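PDB 3DXI: putative aldolase from Bacteroides vulgatus ATCC 8482, which is of undetermined function but, as a putative aldolase, belongs to a family of HMGL-like proteins built on a TIM barrel. Local coordinates for residues L80-T85 with I117-A122; Q111-A116 with F132-M137. All blocks are in the same frame, centred on the assembly; numbering follows the deposited sequence.

Interaction 1. Residues L80-T85 with I117-A122; sequences LNEKNT and IVLAKA
E82 and T85 meet L119 where the 3-10 turn and loop that follow strand 75-81 come up against helix 113-124, with E82 CA and L119 CA, the nearest backbone pair, 8.0 Å apart. Past N81 the chain leaves the strand and coils into this short turn, 82-84, held by the backbone bonds N84 N to N81 O and T85 N to E82 O. The turn brings T85 back toward the helix. L119 supplies most of the contact surface. Its CG stands anti to the backbone N (chi1 -169°), which sends the two methyls toward the turn. T85 presents its methyl rather than its hydroxyl: CG2 lies 3.8 Å from L119 CD1 and 4.1 Å from L119 CD2, so it faces both branches of the leucine, and the two side chains cross at about a right angle. E82 joins with its aliphatic part, CG lying 4.3 Å from L119 CD2, while its carboxylate is engaged elsewhere, in a salt bridge from OE1 to R115 NH1. L90 of helix 90-94 touches both T85 and L119 and extends the apolar patch. Turn and helix thus meet on the outer side of the barrel mainly through methyl and methylene groups, a buried contact resting on van der Waals packing, with the charge of E82 paired to R115, one turn before L119 on the helix.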
# COMPACT_ATOMS: atom_id res chain seq x y z
N LEU A 80 22.15 17.14 -4.43
CA LEU A 80 23.59 16.91 -4.43
C LEU A 80 23.86 15.77 -3.46
O LEU A 80 23.27 15.73 -2.37
CB LEU A 80 24.35 18.14 -3.92
CG LEU A 80 24.40 19.43 -4.74
CD1 LEU A 80 25.16 20.48 -3.95
CD2 LEU A 80 25.08 19.16 -6.08
N ASN A 81 24.73 14.84 -3.84
CA ASN A 81 25.09 13.74 -2.96
C ASN A 81 26.26 14.24 -2.11
O ASN A 81 27.35 14.48 -2.62
CB ASN A 81 25.51 12.51 -3.77
CG ASN A 81 24.34 11.82 -4.45
OD1 ASN A 81 24.48 11.27 -5.55
ND2 ASN A 81 23.18 11.82 -3.80
N GLU A 82 26.03 14.39 -0.80
CA GLU A 82 27.04 14.88 0.13
C GLU A 82 28.38 14.13 0.06
O GLU A 82 29.44 14.74 0.03
CB GLU A 82 26.49 14.82 1.56
CG GLU A 82 27.26 15.59 2.61
CD GLU A 82 28.54 14.90 3.03
OE1 GLU A 82 28.54 13.66 3.18
OE2 GLU A 82 29.56 15.60 3.23
N LYS A 83 28.32 12.80 0.01
CA LYS A 83 29.54 11.99 -0.04
C LYS A 83 30.39 12.26 -1.28
O LYS A 83 31.56 11.87 -1.33
CB LYS A 83 29.19 10.50 0.01
CG LYS A 83 28.43 10.00 -1.21
CD LYS A 83 28.16 8.51 -1.10
CE LYS A 83 27.49 7.97 -2.36
NZ LYS A 83 27.20 6.52 -2.24
N ASN A 84 29.82 12.91 -2.29
CA ASN A 84 30.55 13.21 -3.52
C ASN A 84 30.82 14.69 -3.69
O ASN A 84 31.34 15.11 -4.72
CB ASN A 84 29.76 12.75 -4.75
CG ASN A 84 29.56 11.26 -4.80
OD1 ASN A 84 30.47 10.50 -4.49
ND2 ASN A 84 28.36 10.83 -5.21
N THR A 85 30.49 15.49 -2.69
CA THR A 85 30.68 16.93 -2.81
C THR A 85 31.46 17.59 -1.69
O THR A 85 31.17 17.40 -0.50
CB THR A 85 29.30 17.62 -2.92
OG1 THR A 85 28.55 17.03 -3.98
CG2 THR A 85 29.46 19.10 -3.18
N ILE A 117 26.91 19.97 7.26
CA ILE A 117 26.58 21.30 7.77
C ILE A 117 27.53 22.35 7.20
O ILE A 117 27.15 23.49 6.96
CB ILE A 117 26.62 21.34 9.32
CG1 ILE A 117 25.48 20.48 9.88
CG2 ILE A 117 26.51 22.79 9.83
CD1 ILE A 117 25.49 20.33 11.39
N VAL A 118 28.79 21.94 7.00
CA VAL A 118 29.80 22.82 6.44
C VAL A 118 29.40 23.14 5.00
O VAL A 118 29.49 24.27 4.55
CB VAL A 118 31.19 22.12 6.42
CG1 VAL A 118 32.19 22.96 5.64
CG2 VAL A 118 31.67 21.88 7.86
N LEU A 119 28.96 22.11 4.29
CA LEU A 119 28.54 22.25 2.90
C LEU A 119 27.31 23.16 2.85
O LEU A 119 27.28 24.13 2.08
CB LEU A 119 28.21 20.87 2.33
CG LEU A 119 27.99 20.73 0.82
CD1 LEU A 119 29.28 21.10 0.08
CD2 LEU A 119 27.59 19.30 0.50
N ALA A 120 26.32 22.84 3.67
CA ALA A 120 25.07 23.61 3.73
C ALA A 120 25.34 25.09 3.96
O ALA A 120 24.77 25.94 3.29
CB ALA A 120 24.18 23.07 4.83
N LYS A 121 26.21 25.38 4.93
CA LYS A 121 26.56 26.76 5.26
C LYS A 121 27.05 27.49 4.02
O LYS A 121 26.65 28.63 3.76
CB LYS A 121 27.64 26.76 6.34
CG LYS A 121 27.76 28.07 7.09
CD LYS A 121 28.50 27.85 8.41
CE LYS A 121 28.40 29.07 9.32
NZ LYS A 121 28.86 28.75 10.70
N ALA A 122 27.92 26.84 3.24
CA ALA A 122 28.45 27.45 2.02
C ALA A 122 27.36 27.66 0.97
O ALA A 122 27.33 28.68 0.29
CB ALA A 122 29.57 26.57 1.45

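Interaction 2. Residues Q111-A116 with F132-M137; sequences QNIDRA and FNVMYM
I113 reaches F132 and V134 through a single methyl, CD1, in the first turn of helix 113-124. The contact lies inside a beta-alpha-beta unit of the TIM barrel: strand 103-108 leads into this helix, and the helix returns to the parallel neighbour, strand 129-134. I113 CD1 sits 4.0 Å from F132 CD1 and 4.2 Å from V134 CG2. It comes to the phenyl ring at its edge, in the ring plane, and the two side chains cross at about a right angle. The CA atoms of I113 and V134 are 8.2 Å apart, a gap that the isoleucine bridges by its longer branch: CG1 is anti to the backbone N (chi1 -167°), and this carries CD1 across to the strand. Beyond this first shell, I117 and A120 of the same helix touch F132, as do I108 of strand 103-108 and F160 of strand 159-163; F160 and W140 also touch V134. Strand 129-134 is fixed in the sheet by backbone bonds of N133 to I106 and I108 on one neighbour and of F132 and V134 to strand 159-163 on the other. At the start of the helix A116 N bonds to N112 O at 2.9 Å, while N112 CB lies over the centre of the R115 guanidinium, 3.9 Å above its plane.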
# COMPACT_ATOMS: atom_id res chain seq x y z
N GLN A 111 25.90 9.80 9.51
CA GLN A 111 27.28 9.67 9.96
C GLN A 111 28.12 10.90 9.58
O GLN A 111 29.09 11.24 10.26
CB GLN A 111 27.89 8.41 9.34
CG GLN A 111 29.41 8.31 9.41
CD GLN A 111 29.88 7.40 10.52
OE1 GLN A 111 29.36 6.29 10.70
NE2 GLN A 111 30.89 7.85 11.26
N ASN A 112 27.72 11.56 8.49
CA ASN A 112 28.42 12.74 7.97
C ASN A 112 27.65 14.05 8.15
O ASN A 112 27.87 15.01 7.40
CB ASN A 112 28.70 12.53 6.48
CG ASN A 112 29.42 11.23 6.21
OD1 ASN A 112 29.03 10.48 5.32
ND2 ASN A 112 30.46 10.96 6.98
N ILE A 113 26.75 14.11 9.12
CA ILE A 113 25.96 15.31 9.35
C ILE A 113 26.81 16.57 9.56
O ILE A 113 26.52 17.62 8.97
CB ILE A 113 24.98 15.12 10.55
CG1 ILE A 113 23.94 16.24 10.57
CG2 ILE A 113 25.75 15.06 11.86
CD1 ILE A 113 23.02 16.23 9.36
N ASP A 114 27.86 16.48 10.37
CA ASP A 114 28.71 17.64 10.62
C ASP A 114 29.40 18.15 9.36
O ASP A 114 29.53 19.36 9.16
CB ASP A 114 29.77 17.34 11.69
CG ASP A 114 29.18 17.27 13.10
OD1 ASP A 114 28.27 18.07 13.42
OD2 ASP A 114 29.63 16.42 13.89
N ARG A 115 29.84 17.24 8.50
CA ARG A 115 30.51 17.63 7.26
C ARG A 115 29.47 18.26 6.33
O ARG A 115 29.77 19.20 5.59
CB ARG A 115 31.14 16.41 6.59
CG ARG A 115 32.11 16.74 5.47
CD ARG A 115 32.15 15.62 4.45
NE ARG A 115 32.52 14.34 5.02
CZ ARG A 115 32.13 13.16 4.55
NH1 ARG A 115 31.33 13.09 3.50
NH2 ARG A 115 32.55 12.04 5.13
N ALA A 116 28.25 17.74 6.38
CA ALA A 116 27.16 18.26 5.54
C ALA A 116 26.78 19.68 5.96
O ALA A 116 26.39 20.50 5.13
CB ALA A 116 25.94 17.34 5.62
N PHE A 132 18.01 19.31 3.87
CA PHE A 132 18.78 18.17 4.35
C PHE A 132 17.91 16.92 4.19
O PHE A 132 16.86 16.81 4.83
CB PHE A 132 19.14 18.29 5.84
CG PHE A 132 20.22 19.29 6.15
CD1 PHE A 132 21.27 18.94 7.00
CD2 PHE A 132 20.17 20.59 5.67
CE1 PHE A 132 22.25 19.87 7.36
CE2 PHE A 132 21.14 21.53 6.02
CZ PHE A 132 22.18 21.17 6.86
N ASN A 133 18.33 15.98 3.35
CA ASN A 133 17.61 14.73 3.18
C ASN A 133 18.47 13.68 3.87
O ASN A 133 19.33 13.06 3.25
CB ASN A 133 17.41 14.40 1.70
CG ASN A 133 16.11 14.98 1.14
OD1 ASN A 133 15.78 16.15 1.38
ND2 ASN A 133 15.37 14.16 0.40
N VAL A 134 18.25 13.51 5.17
CA VAL A 134 19.02 12.58 5.99
C VAL A 134 18.49 11.15 5.95
O VAL A 134 17.34 10.89 6.29
CB VAL A 134 19.10 13.07 7.45
CG1 VAL A 134 19.99 12.13 8.27
CG2 VAL A 134 19.65 14.50 7.48
N MSE A 135 19.36 10.23 5.54
CA MSE A 135 19.01 8.82 5.41
C MSE A 135 19.00 8.04 6.72
O MSE A 135 19.45 8.52 7.75
CB MSE A 135 20.00 8.15 4.45
CG MSE A 135 20.31 9.00 3.24
SE MSE A 135 21.62 8.22 2.04
CE MSE A 135 22.97 7.69 3.30
N TYR A 136 18.47 6.82 6.63
CA TYR A 136 18.39 5.89 7.75
C TYR A 136 17.76 6.43 9.03
O TYR A 136 18.35 6.32 10.10
CB TYR A 136 19.78 5.35 8.08
CG TYR A 136 20.61 5.05 6.85
CD1 TYR A 136 20.13 4.23 5.83
CD2 TYR A 136 21.88 5.59 6.72
CE1 TYR A 136 20.90 3.97 4.70
CE2 TYR A 136 22.65 5.34 5.60
CZ TYR A 136 22.16 4.53 4.59
OH TYR A 136 22.94 4.28 3.48
N MSE A 137 16.57 7.00 8.92
CA MSE A 137 15.89 7.53 10.10
C MSE A 137 15.61 6.39 11.09
O MSE A 137 15.34 6.64 12.26
CB MSE A 137 14.59 8.22 9.70
CG MSE A 137 13.54 7.29 9.11
SE MSE A 137 12.04 8.27 8.33
CE MSE A 137 11.17 8.79 9.98

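From the N terminus the chain reaches 80-85 at the end of strand 75-81, then passes helix 90-94 and strand 103-108 before entering 111-116 and, directly after it, 117-122 in helix 113-124; there interaction 1 closes a loop of 31 residues. Interaction 2 has opened by then and closes only at 132-137, after 15 intervening residues, so the two loops cross. Both rest on one helix, which is thereby tied to the turn after strand 75-81 and to strand 129-134, the two strands that flank strand 103-108 in the barrel. Their centres are 10 Å apart, and they touch directly: A120 CB packs on F132 CZ at 3.4 Å, and E82 CG on A116 CB at 3.7 Å.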